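Kynurenine formamidase (Bacillus anthracis, PDB 4CO9) hydrolyses N-formyl-L-kynurenine to L-kynurenine and formate, using two zinc ions per subunit, in the kynurenine pathway of tryptophan degradation. Local coordinates at residues Leu90-Glu99 with Ile126-Leu137; Leu103-Ser114 with Lys140-Val149. All coordinates share one frame; numbering follows the deposited sequence.

Contact 1 (Leu90-Glu99 with Ile126-Leu137)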
loop_
_atom_site.group_PDB
_atom_site.type_symbol
_atom_site.label_atom_id
_atom_site.label_comp_id
_atom_site.label_asym_id
_atom_site.label_seq_id
_atom_site.Cartn_x
_atom_site.Cartn_y
_atom_site.Cartn_z
ATOM N N LEU C 90 -20.399 -22.560 0.585
ATOM C CA LEU C 90 -19.592 -23.761 0.381
ATOM C C LEU C 90 -18.631 -23.922 1.549
ATOM O O LEU C 90 -17.956 -22.961 1.933
ATOM C CB LEU C 90 -18.820 -23.674 -0.933
ATOM C CG LEU C 90 -19.691 -23.654 -2.192
ATOM C CD1 LEU C 90 -18.888 -23.205 -3.401
ATOM C CD2 LEU C 90 -20.305 -25.026 -2.435
ATOM N N GLU C 91 -18.578 -25.120 2.128
ATOM C CA GLU C 91 -17.694 -25.382 3.263
ATOM C C GLU C 91 -16.234 -25.313 2.842
ATOM O O GLU C 91 -15.377 -24.900 3.627
ATOM C CB GLU C 91 -18.000 -26.739 3.918
ATOM C CG GLU C 91 -19.366 -26.779 4.586
ATOM C CD GLU C 91 -19.599 -28.052 5.381
ATOM O OE1 GLU C 91 -19.008 -29.104 5.029
ATOM O OE2 GLU C 91 -20.380 -27.999 6.361
ATOM N N SER C 92 -15.942 -25.722 1.613
ATOM C CA SER C 92 -14.592 -25.575 1.073
ATOM C C SER C 92 -14.621 -25.519 -0.445
ATOM O O SER C 92 -15.560 -26.008 -1.079
ATOM C CB SER C 92 -13.674 -26.712 1.540
ATOM O OG SER C 92 -13.978 -27.926 0.879
ATOM N N ILE C 93 -13.588 -24.911 -1.016
ATOM C CA ILE C 93 -13.544 -24.647 -2.440
ATOM C C ILE C 93 -12.329 -25.308 -3.060
ATOM O O ILE C 93 -11.197 -25.044 -2.673
ATOM C CB ILE C 93 -13.543 -23.122 -2.735
ATOM C CG1 ILE C 93 -14.823 -22.475 -2.201
ATOM C CG2 ILE C 93 -13.417 -22.846 -4.225
ATOM C CD1 ILE C 93 -14.623 -21.607 -0.980
ATOM N N GLY C 94 -12.564 -26.176 -4.036
ATOM C CA GLY C 94 -11.481 -26.841 -4.755
ATOM C C GLY C 94 -11.785 -26.899 -6.228
ATOM O O GLY C 94 -12.654 -26.174 -6.724
ATOM N N LYS C 95 -11.072 -27.776 -6.926
ATOM C CA LYS C 95 -11.237 -27.957 -8.367
ATOM C C LYS C 95 -12.696 -28.170 -8.734
ATOM O O LYS C 95 -13.206 -27.534 -9.652
ATOM C CB LYS C 95 -10.398 -29.142 -8.850
ATOM C CG LYS C 95 -10.631 -29.549 -10.298
ATOM C CD LYS C 95 -9.525 -30.468 -10.789
ATOM C CE LYS C 95 -9.864 -31.143 -12.111
ATOM N NZ LYS C 95 -10.270 -30.185 -13.175
ATOM N N LYS C 96 -13.369 -29.052 -8.001
ATOM C CA LYS C 96 -14.749 -29.409 -8.305
ATOM C C LYS C 96 -15.658 -28.187 -8.377
ATOM O O LYS C 96 -16.472 -28.069 -9.286
ATOM C CB LYS C 96 -15.297 -30.402 -7.275
ATOM C CG LYS C 96 -16.739 -30.813 -7.528
ATOM C CD LYS C 96 -17.184 -31.944 -6.618
ATOM C CE LYS C 96 -18.668 -32.218 -6.803
ATOM N NZ LYS C 96 -19.131 -33.358 -5.973
ATOM N N GLU C 97 -15.509 -27.277 -7.429
ATOM C CA GLU C 97 -16.368 -26.100 -7.349
ATOM C C GLU C 97 -16.026 -25.040 -8.392
ATOM O O GLU C 97 -16.897 -24.262 -8.780
ATOM C CB GLU C 97 -16.313 -25.472 -5.951
ATOM C CG GLU C 97 -16.982 -26.305 -4.869
ATOM C CD GLU C 97 -16.172 -27.519 -4.435
ATOM O OE1 GLU C 97 -14.934 -27.545 -4.617
ATOM O OE2 GLU C 97 -16.776 -28.446 -3.872
ATOM N N LEU C 98 -14.773 -24.993 -8.836
ATOM C CA LEU C 98 -14.338 -23.975 -9.794
ATOM C C LEU C 98 -14.504 -24.406 -11.254
ATOM O O LEU C 98 -14.446 -23.566 -12.158
ATOM C CB LEU C 98 -12.887 -23.584 -9.541
ATOM C CG LEU C 98 -12.594 -22.911 -8.194
ATOM C CD1 LEU C 98 -11.190 -22.340 -8.230
ATOM C CD2 LEU C 98 -13.600 -21.816 -7.858
ATOM N N GLU C 99 -14.725 -25.699 -11.488
ATOM C CA GLU C 99 -14.933 -26.216 -12.850
ATOM C C GLU C 99 -16.149 -25.584 -13.529
ATOM O O GLU C 99 -16.159 -25.446 -14.737
ATOM C CB GLU C 99 -15.076 -27.744 -12.837
ATOM C CG GLU C 99 -13.743 -28.484 -12.791
ATOM C CD GLU C 99 -13.888 -30.000 -12.698
ATOM O OE1 GLU C 99 -14.978 -30.506 -12.336
ATOM O OE2 GLU C 99 -12.894 -30.688 -13.002
ATOM N N ILE C 126 -14.076 -20.682 8.791
ATOM C CA ILE C 126 -14.204 -20.113 7.446
ATOM C C ILE C 126 -14.189 -21.215 6.398
ATOM O O ILE C 126 -13.757 -22.328 6.678
ATOM C CB ILE C 126 -13.054 -19.131 7.130
ATOM C CG1 ILE C 126 -11.702 -19.867 7.146
ATOM C CG2 ILE C 126 -13.084 -17.960 8.110
ATOM C CD1 ILE C 126 -10.537 -19.060 6.607
ATOM N N PRO C 127 -14.646 -20.904 5.179
ATOM C CA PRO C 127 -14.429 -21.834 4.085
ATOM C C PRO C 127 -12.977 -21.778 3.673
ATOM O O PRO C 127 -12.442 -20.693 3.494
ATOM C CB PRO C 127 -15.323 -21.289 2.964
ATOM C CG PRO C 127 -16.228 -20.309 3.618
ATOM C CD PRO C 127 -15.415 -19.736 4.733
ATOM N N HIS C 128 -12.339 -22.930 3.524
ATOM C CA HIS C 128 -10.943 -22.966 3.108
ATOM C C HIS C 128 -10.858 -23.394 1.648
ATOM O O HIS C 128 -11.848 -23.830 1.073
ATOM C CB HIS C 128 -10.144 -23.908 3.997
ATOM C CG HIS C 128 -10.650 -25.316 3.989
ATOM N ND1 HIS C 128 -11.700 -25.731 4.779
ATOM C CD2 HIS C 128 -10.248 -26.403 3.291
ATOM C CE1 HIS C 128 -11.913 -27.021 4.579
ATOM N NE2 HIS C 128 -11.053 -27.449 3.673
ATOM N N LEU C 129 -9.671 -23.264 1.073
ATOM C CA LEU C 129 -9.377 -23.750 -0.262
ATOM C C LEU C 129 -8.690 -25.107 -0.157
ATOM O O LEU C 129 -7.802 -25.296 0.672
ATOM C CB LEU C 129 -8.450 -22.780 -0.994
ATOM C CG LEU C 129 -8.864 -21.309 -0.949
ATOM C CD1 LEU C 129 -7.942 -20.502 -1.842
ATOM C CD2 LEU C 129 -10.320 -21.127 -1.367
ATOM N N ARG C 130 -9.116 -26.055 -0.974
ATOM C CA ARG C 130 -8.503 -27.377 -0.972
ATOM C C ARG C 130 -7.278 -27.369 -1.868
ATOM O O ARG C 130 -7.229 -26.632 -2.849
ATOM C CB ARG C 130 -9.523 -28.429 -1.412
ATOM C CG ARG C 130 -10.744 -28.494 -0.506
ATOM C CD ARG C 130 -11.494 -29.804 -0.655
ATOM N NE ARG C 130 -11.972 -30.000 -2.021
ATOM C CZ ARG C 130 -13.064 -29.435 -2.529
ATOM N NH1 ARG C 130 -13.822 -28.623 -1.803
ATOM N NH2 ARG C 130 -13.398 -29.684 -3.790
ATOM N N ALA C 131 -6.300 -28.212 -1.550
ATOM C CA ALA C 131 -5.015 -28.224 -2.261
ATOM C C ALA C 131 -5.120 -28.406 -3.777
ATOM O O ALA C 131 -4.347 -27.814 -4.533
ATOM C CB ALA C 131 -4.095 -29.292 -1.686
ATOM N N ASP C 132 -6.078 -29.205 -4.226
ATOM C CA ASP C 132 -6.224 -29.459 -5.671
ATOM C C ASP C 132 -6.632 -28.222 -6.485
ATOM O O ASP C 132 -6.671 -28.265 -7.715
ATOM C CB ASP C 132 -7.173 -30.643 -5.937
ATOM C CG ASP C 132 -8.649 -30.331 -5.667
ATOM O OD1 ASP C 132 -9.033 -29.182 -5.365
ATOM O OD2 ASP C 132 -9.458 -31.275 -5.793
ATOM N N ILE C 133 -6.969 -27.135 -5.798
ATOM C CA ILE C 133 -7.246 -25.881 -6.467
ATOM C C ILE C 133 -5.996 -25.337 -7.180
ATOM O O ILE C 133 -6.109 -24.679 -8.212
ATOM C CB ILE C 133 -7.801 -24.850 -5.456
ATOM C CG1 ILE C 133 -8.667 -23.814 -6.152
ATOM C CG2 ILE C 133 -6.670 -24.160 -4.698
ATOM C CD1 ILE C 133 -9.361 -22.884 -5.182
ATOM N N ALA C 134 -4.811 -25.628 -6.642
ATOM C CA ALA C 134 -3.574 -25.002 -7.106
ATOM C C ALA C 134 -3.085 -25.440 -8.493
ATOM O O ALA C 134 -2.824 -24.585 -9.341
ATOM C CB ALA C 134 -2.469 -25.165 -6.072
ATOM N N PRO C 135 -2.960 -26.758 -8.744
ATOM C CA PRO C 135 -2.640 -27.163 -10.125
ATOM C C PRO C 135 -3.700 -26.716 -11.130
ATOM O O PRO C 135 -3.365 -26.313 -12.240
ATOM C CB PRO C 135 -2.597 -28.700 -10.061
ATOM C CG PRO C 135 -2.583 -29.055 -8.612
ATOM C CD PRO C 135 -3.196 -27.913 -7.862
ATOM N N PHE C 136 -4.967 -26.802 -10.743
ATOM C CA PHE C 136 -6.083 -26.373 -11.587
ATOM C C PHE C 136 -5.952 -24.912 -12.013
ATOM O O PHE C 136 -6.007 -24.598 -13.196
ATOM C CB PHE C 136 -7.406 -26.560 -10.839
ATOM C CG PHE C 136 -8.608 -26.117 -11.615
ATOM C CD1 PHE C 136 -9.052 -26.857 -12.697
ATOM C CD2 PHE C 136 -9.300 -24.955 -11.268
ATOM C CE1 PHE C 136 -10.166 -26.460 -13.422
ATOM C CE2 PHE C 136 -10.416 -24.554 -11.991
ATOM C CZ PHE C 136 -10.849 -25.314 -13.066
ATOM N N LEU C 137 -5.791 -24.025 -11.039
ATOM C CA LEU C 137 -5.672 -22.593 -11.318
ATOM C C LEU C 137 -4.395 -22.255 -12.078
ATOM O O LEU C 137 -4.409 -21.453 -13.010
ATOM C CB LEU C 137 -5.714 -21.789 -10.011
ATOM C CG LEU C 137 -7.040 -21.825 -9.253
ATOM C CD1 LEU C 137 -6.912 -21.051 -7.953
ATOM C CD2 LEU C 137 -8.179 -21.279 -10.092
HETATM O O HOH W 1 -15.700 -24.412 6.332
HETATM O O HOH W 2 -12.091 -30.862 -6.083
#
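The guanidinium of R130 reaches across to 90-99, where it is held at its edge by S92 and E97, while the backbone at G94 covers one face. Its NH1 donates to S92 OG at 2.8 Å, with the hydroxyl oxygen almost in the guanidinium plane, while NH2 forms a salt bridge to E97 OE1 at 2.8 Å. Carboxylate and guanidinium stand nearly perpendicular, their planes 81° apart, so a single oxygen takes most of the charge pairing. That oxygen offers R130 NH2 its syn lone pair and also receives the backbone N-H of G94, the N-cap residue of helix 95-98, on its anti side. A bend at chi2 (75°) curls E97 back over the start of its own helix to make this possible. G94 N in turn lies over the guanidinium face, offset toward the rim.

S92 also meets H128: its CB sits over the imidazole face in a CH-pi contact, 3.6 Å from the ring centroid. Beneath these side chains, the short strands 92-93 and 128-129 pair in parallel through I93 N to H128 O and R130 N to I93 O. D132 OD1 takes the amide of K95 at 2.9 Å, approached from above the carboxylate plane, and a water joins D132 OD2, R130 NH2 and K96 N.

Farther along, L98 wedges against helix 133-140, CD1 lying 3.6 Å from I133 CG1 and CB 3.6 Å from F136 CE2. In one of the two conformers of K95, its side chain and that of F136 cross at about a right angle.

The N-H groups of G94 and K95, at the start of helix 95-98, would probably stabilise the negative charge of E97 and D132 respectively, with R130 adding to this for E97.

Contact 2 (Leu103-Ser114 with Lys140-Val149)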
loop_
_atom_site.group_PDB
_atom_site.type_symbol
_atom_site.label_atom_id
_atom_site.label_comp_id
_atom_site.label_asym_id
_atom_site.label_seq_id
_atom_site.Cartn_x
_atom_site.Cartn_y
_atom_site.Cartn_z
ATOM N N LEU C 103 -13.003 -19.680 -16.856
ATOM C CA LEU C 103 -11.853 -18.914 -16.318
ATOM C C LEU C 103 -10.707 -18.825 -17.297
ATOM O O LEU C 103 -9.585 -18.507 -16.900
ATOM C CB LEU C 103 -11.352 -19.597 -15.048
ATOM C CG LEU C 103 -12.308 -19.643 -13.863
ATOM C CD1 LEU C 103 -11.768 -20.563 -12.778
ATOM C CD2 LEU C 103 -12.525 -18.246 -13.312
ATOM N N GLU C 104 -10.964 -19.108 -18.575
ATOM C CA GLU C 104 -9.901 -19.035 -19.568
ATOM C C GLU C 104 -9.396 -17.597 -19.690
ATOM O O GLU C 104 -10.174 -16.659 -19.719
ATOM C CB GLU C 104 -10.360 -19.616 -20.926
ATOM C CG GLU C 104 -10.761 -21.090 -20.843
ATOM C CD GLU C 104 -9.673 -21.958 -20.240
ATOM O OE1 GLU C 104 -8.600 -22.057 -20.865
ATOM O OE2 GLU C 104 -9.882 -22.538 -19.140
ATOM N N GLY C 105 -8.075 -17.448 -19.711
ATOM C CA GLY C 105 -7.431 -16.145 -19.862
ATOM C C GLY C 105 -7.382 -15.305 -18.591
ATOM O O GLY C 105 -6.828 -14.208 -18.608
ATOM N N VAL C 106 -7.944 -15.815 -17.501
ATOM C CA VAL C 106 -7.926 -15.115 -16.223
ATOM C C VAL C 106 -6.533 -15.204 -15.585
ATOM O O VAL C 106 -5.911 -16.277 -15.536
ATOM C CB VAL C 106 -9.004 -15.679 -15.266
ATOM C CG1 VAL C 106 -8.893 -15.053 -13.885
ATOM C CG2 VAL C 106 -10.385 -15.432 -15.853
ATOM N N GLU C 107 -6.043 -14.066 -15.097
ATOM C CA GLU C 107 -4.721 -13.978 -14.446
ATOM C C GLU C 107 -4.828 -13.833 -12.913
ATOM O O GLU C 107 -3.899 -14.177 -12.182
ATOM C CB GLU C 107 -3.940 -12.783 -15.016
ATOM C CG GLU C 107 -3.638 -12.752 -16.526
ATOM C CD GLU C 107 -3.320 -11.343 -17.019
ATOM O OE1 GLU C 107 -2.696 -10.548 -16.273
ATOM O OE2 GLU C 107 -3.710 -11.018 -18.157
ATOM N N ARG C 108 -5.938 -13.283 -12.430
ATOM C CA ARG C 108 -6.139 -13.017 -11.001
ATOM C C ARG C 108 -7.584 -13.329 -10.681
ATOM O O ARG C 108 -8.460 -12.957 -11.443
ATOM C CB ARG C 108 -5.853 -11.547 -10.681
ATOM C CG ARG C 108 -4.442 -11.105 -11.013
ATOM C CD ARG C 108 -4.204 -9.609 -10.963
ATOM N NE ARG C 108 -2.873 -9.380 -11.519
ATOM C CZ ARG C 108 -2.583 -9.385 -12.816
ATOM N NH1 ARG C 108 -3.536 -9.529 -13.741
ATOM N NH2 ARG C 108 -1.321 -9.221 -13.196
ATOM N N LEU C 109 -7.829 -14.005 -9.563
ATOM C CA LEU C 109 -9.169 -14.445 -9.226
ATOM C C LEU C 109 -9.499 -14.124 -7.784
ATOM O O LEU C 109 -8.746 -14.493 -6.885
ATOM C CB LEU C 109 -9.281 -15.954 -9.469
ATOM C CG LEU C 109 -10.628 -16.609 -9.205
ATOM C CD1 LEU C 109 -11.652 -16.106 -10.213
ATOM C CD2 LEU C 109 -10.509 -18.123 -9.306
ATOM N N LEU C 110 -10.594 -13.393 -7.574
ATOM C CA LEU C 110 -11.097 -13.100 -6.226
ATOM C C LEU C 110 -12.341 -13.916 -5.960
ATOM O O LEU C 110 -13.260 -13.952 -6.787
ATOM C CB LEU C 110 -11.402 -11.613 -6.047
ATOM C CG LEU C 110 -10.307 -10.630 -6.442
ATOM C CD1 LEU C 110 -10.712 -9.195 -6.172
ATOM C CD2 LEU C 110 -8.992 -10.946 -5.742
ATOM N N LEU C 111 -12.370 -14.554 -4.794
ATOM C CA LEU C 111 -13.454 -15.426 -4.381
ATOM C C LEU C 111 -14.293 -14.767 -3.294
ATOM O O LEU C 111 -13.790 -14.483 -2.205
ATOM C CB LEU C 111 -12.887 -16.748 -3.858
ATOM C CG LEU C 111 -11.898 -17.503 -4.734
ATOM C CD1 LEU C 111 -11.487 -18.813 -4.072
ATOM C CD2 LEU C 111 -12.501 -17.788 -6.096
ATOM N N ARG C 112 -15.566 -14.508 -3.602
ATOM C CA ARG C 112 -16.521 -14.035 -2.616
ATOM C C ARG C 112 -17.183 -15.227 -1.927
ATOM O O ARG C 112 -18.016 -15.908 -2.525
ATOM C CB ARG C 112 -17.610 -13.150 -3.255
ATOM C CG ARG C 112 -18.437 -12.395 -2.223
ATOM C CD ARG C 112 -19.722 -11.749 -2.754
ATOM N NE ARG C 112 -19.485 -10.804 -3.846
ATOM C CZ ARG C 112 -19.490 -11.141 -5.130
ATOM N NH1 ARG C 112 -19.765 -12.395 -5.509
ATOM N NH2 ARG C 112 -19.231 -10.225 -6.044
ATOM N N THR C 113 -16.776 -15.503 -0.693
ATOM C CA THR C 113 -17.435 -16.530 0.116
ATOM C C THR C 113 -18.627 -15.943 0.854
ATOM O O THR C 113 -19.555 -16.666 1.183
ATOM C CB THR C 113 -16.491 -17.166 1.165
ATOM O OG1 THR C 113 -16.228 -16.225 2.210
ATOM C CG2 THR C 113 -15.190 -17.640 0.538
ATOM N N SER C 114 -18.587 -14.639 1.117
ATOM C CA SER C 114 -19.580 -13.953 1.938
ATOM C C SER C 114 -19.811 -14.674 3.259
ATOM O O SER C 114 -20.918 -14.657 3.791
ATOM C CB SER C 114 -20.908 -13.800 1.184
ATOM O OG SER C 114 -20.724 -13.072 -0.028
ATOM N N LYS C 140 -4.435 -22.800 -15.713
ATOM C CA LYS C 140 -5.153 -21.736 -16.430
ATOM C C LYS C 140 -4.360 -20.458 -16.585
ATOM O O LYS C 140 -4.767 -19.586 -17.344
ATOM C CB LYS C 140 -6.478 -21.419 -15.740
ATOM C CG LYS C 140 -7.378 -22.623 -15.652
ATOM C CD LYS C 140 -8.836 -22.246 -15.693
ATOM C CE LYS C 140 -9.690 -23.495 -15.630
ATOM N NZ LYS C 140 -9.498 -24.365 -16.821
ATOM N N GLY C 141 -3.248 -20.334 -15.862
ATOM C CA GLY C 141 -2.429 -19.120 -15.905
ATOM C C GLY C 141 -2.724 -18.141 -14.768
ATOM O O GLY C 141 -2.284 -17.002 -14.794
ATOM N N ILE C 142 -3.473 -18.573 -13.764
ATOM C CA ILE C 142 -3.830 -17.696 -12.658
ATOM C C ILE C 142 -2.631 -17.537 -11.727
ATOM O O ILE C 142 -2.051 -18.520 -11.294
ATOM C CB ILE C 142 -5.082 -18.216 -11.928
ATOM C CG1 ILE C 142 -6.294 -17.992 -12.840
ATOM C CG2 ILE C 142 -5.272 -17.521 -10.586
ATOM C CD1 ILE C 142 -7.533 -18.739 -12.451
ATOM N N ARG C 143 -2.282 -16.282 -11.435
ATOM C CA ARG C 143 -1.101 -15.943 -10.649
ATOM C C ARG C 143 -1.420 -15.410 -9.254
ATOM O O ARG C 143 -0.524 -15.290 -8.422
ATOM C CB ARG C 143 -0.272 -14.896 -11.379
ATOM C CG ARG C 143 0.144 -15.267 -12.791
ATOM C CD ARG C 143 0.764 -14.059 -13.469
ATOM N NE ARG C 143 2.163 -13.886 -13.067
ATOM C CZ ARG C 143 2.860 -12.761 -13.195
ATOM N NH1 ARG C 143 2.294 -11.681 -13.704
ATOM N NH2 ARG C 143 4.130 -12.715 -12.802
ATOM N N LEU C 144 -2.674 -15.074 -9.006
ATOM C CA LEU C 144 -3.076 -14.541 -7.713
ATOM C C LEU C 144 -4.487 -14.985 -7.389
ATOM O O LEU C 144 -5.382 -14.920 -8.226
ATOM C CB LEU C 144 -2.998 -13.012 -7.724
ATOM C CG LEU C 144 -3.583 -12.273 -6.516
ATOM C CD1 LEU C 144 -2.698 -12.284 -5.283
ATOM C CD2 LEU C 144 -3.911 -10.838 -6.874
ATOM N N ILE C 145 -4.666 -15.421 -6.148
ATOM C CA ILE C 145 -5.960 -15.773 -5.610
ATOM C C ILE C 145 -6.218 -14.889 -4.399
ATOM O O ILE C 145 -5.331 -14.690 -3.549
ATOM C CB ILE C 145 -6.045 -17.284 -5.269
ATOM C CG1 ILE C 145 -7.480 -17.708 -4.988
ATOM C CG2 ILE C 145 -5.189 -17.659 -4.067
ATOM C CD1 ILE C 145 -8.288 -17.947 -6.231
ATOM N N GLY C 146 -7.432 -14.336 -4.346
ATOM C CA GLY C 146 -7.853 -13.507 -3.227
ATOM C C GLY C 146 -9.112 -14.067 -2.611
ATOM O O GLY C 146 -9.966 -14.591 -3.333
ATOM N N VAL C 147 -9.214 -13.979 -1.289
ATOM C CA VAL C 147 -10.388 -14.420 -0.559
ATOM C C VAL C 147 -10.892 -13.350 0.413
ATOM O O VAL C 147 -10.102 -12.545 0.927
ATOM C CB VAL C 147 -10.128 -15.740 0.206
ATOM C CG1 VAL C 147 -9.883 -16.865 -0.779
ATOM C CG2 VAL C 147 -8.963 -15.611 1.174
ATOM N N ASP C 148 -12.201 -13.349 0.665
ATOM C CA ASP C 148 -12.802 -12.381 1.587
ATOM C C ASP C 148 -12.854 -12.882 3.026
ATOM O O ASP C 148 -13.755 -12.518 3.784
ATOM C CB ASP C 148 -14.193 -11.954 1.102
ATOM C CG ASP C 148 -15.173 -13.109 1.011
ATOM O OD1 ASP C 148 -14.755 -14.279 1.156
ATOM O OD2 ASP C 148 -16.370 -12.845 0.756
ATOM N N VAL C 149 -11.876 -13.706 3.398
ATOM C CA VAL C 149 -11.709 -14.221 4.754
ATOM C C VAL C 149 -10.207 -14.183 5.109
ATOM O O VAL C 149 -9.378 -13.917 4.242
ATOM C CB VAL C 149 -12.264 -15.654 4.891
ATOM C CG1 VAL C 149 -13.780 -15.625 4.934
ATOM C CG2 VAL C 149 -11.781 -16.530 3.743
HETATM O O HOH W 3 -6.351 -19.574 -19.403
HETATM O O HOH W 4 -4.597 -16.807 -17.852
#
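D148 OD1 is gripped by two donors of T113, the hydroxyl OG1 at 2.7 Å and the backbone N at 3.0 Å, which come from opposite faces of the carboxylate plane. The other oxygen, OD2, offers its syn lone pair to S114 N at 2.9 Å. With both oxygens engaged, the carboxylate is fixed in rotation; chi1 of 61° sets its CG between the backbone N and carbonyl carbon, turned toward the chain just beyond strand 108-112.

Before this clasp the two strands run parallel, their axes 17° apart. L109 N bonds to L144 O, L109 O receives G146 N, and L111 N donates to G146 O at 2.8 Å; the last link, D148 N to L111 O, is weak. On one face, I145 CD1 lies 3.8 Å from L109 CD2 and also touches L111 CG. On the other, L110 CD2 rests directly on the backbone of G146, 3.8 Å from its CA.

At the opposite end K140 NZ forms a salt bridge with E104 OE2 at 3.0 Å. G141 closes helix 133-140 in a Schellman motif, and R143 N donates to E107 O at 2.8 Å just ahead of the paired strands.

V147 packs against the zinc ligand E175 of the next strand, 172-175. Strand 108-112 connects to its parallel neighbour 144-147 through short strand 128-129 and helix 133-140, whose L137 packs on L109 and I145, in the manner of a beta-alpha-beta crossover.

How the contacts relate
The two contacts lie about 11 Å apart, centre to centre, and alternate along the chain: 90-99, 103-114, 126-137, then 140-149. Contact 1 belongs to a small two-stranded parallel sheet and the helices that follow its strands, beside the central mixed sheet, whose strands 108-112 and 144-147 form contact 2. Helix 133-140 joins them, beginning in contact 1 and ending in contact 2, where L137 O probably accepts a hydrogen bond from I142 N. L129 packs on L111 and P127 on T113 where the two contacts meet. Contact 1 thus packs against this part of the central sheet, whose neighbouring strands 172-175 and 56-58 carry the zinc ligands E175 and D58.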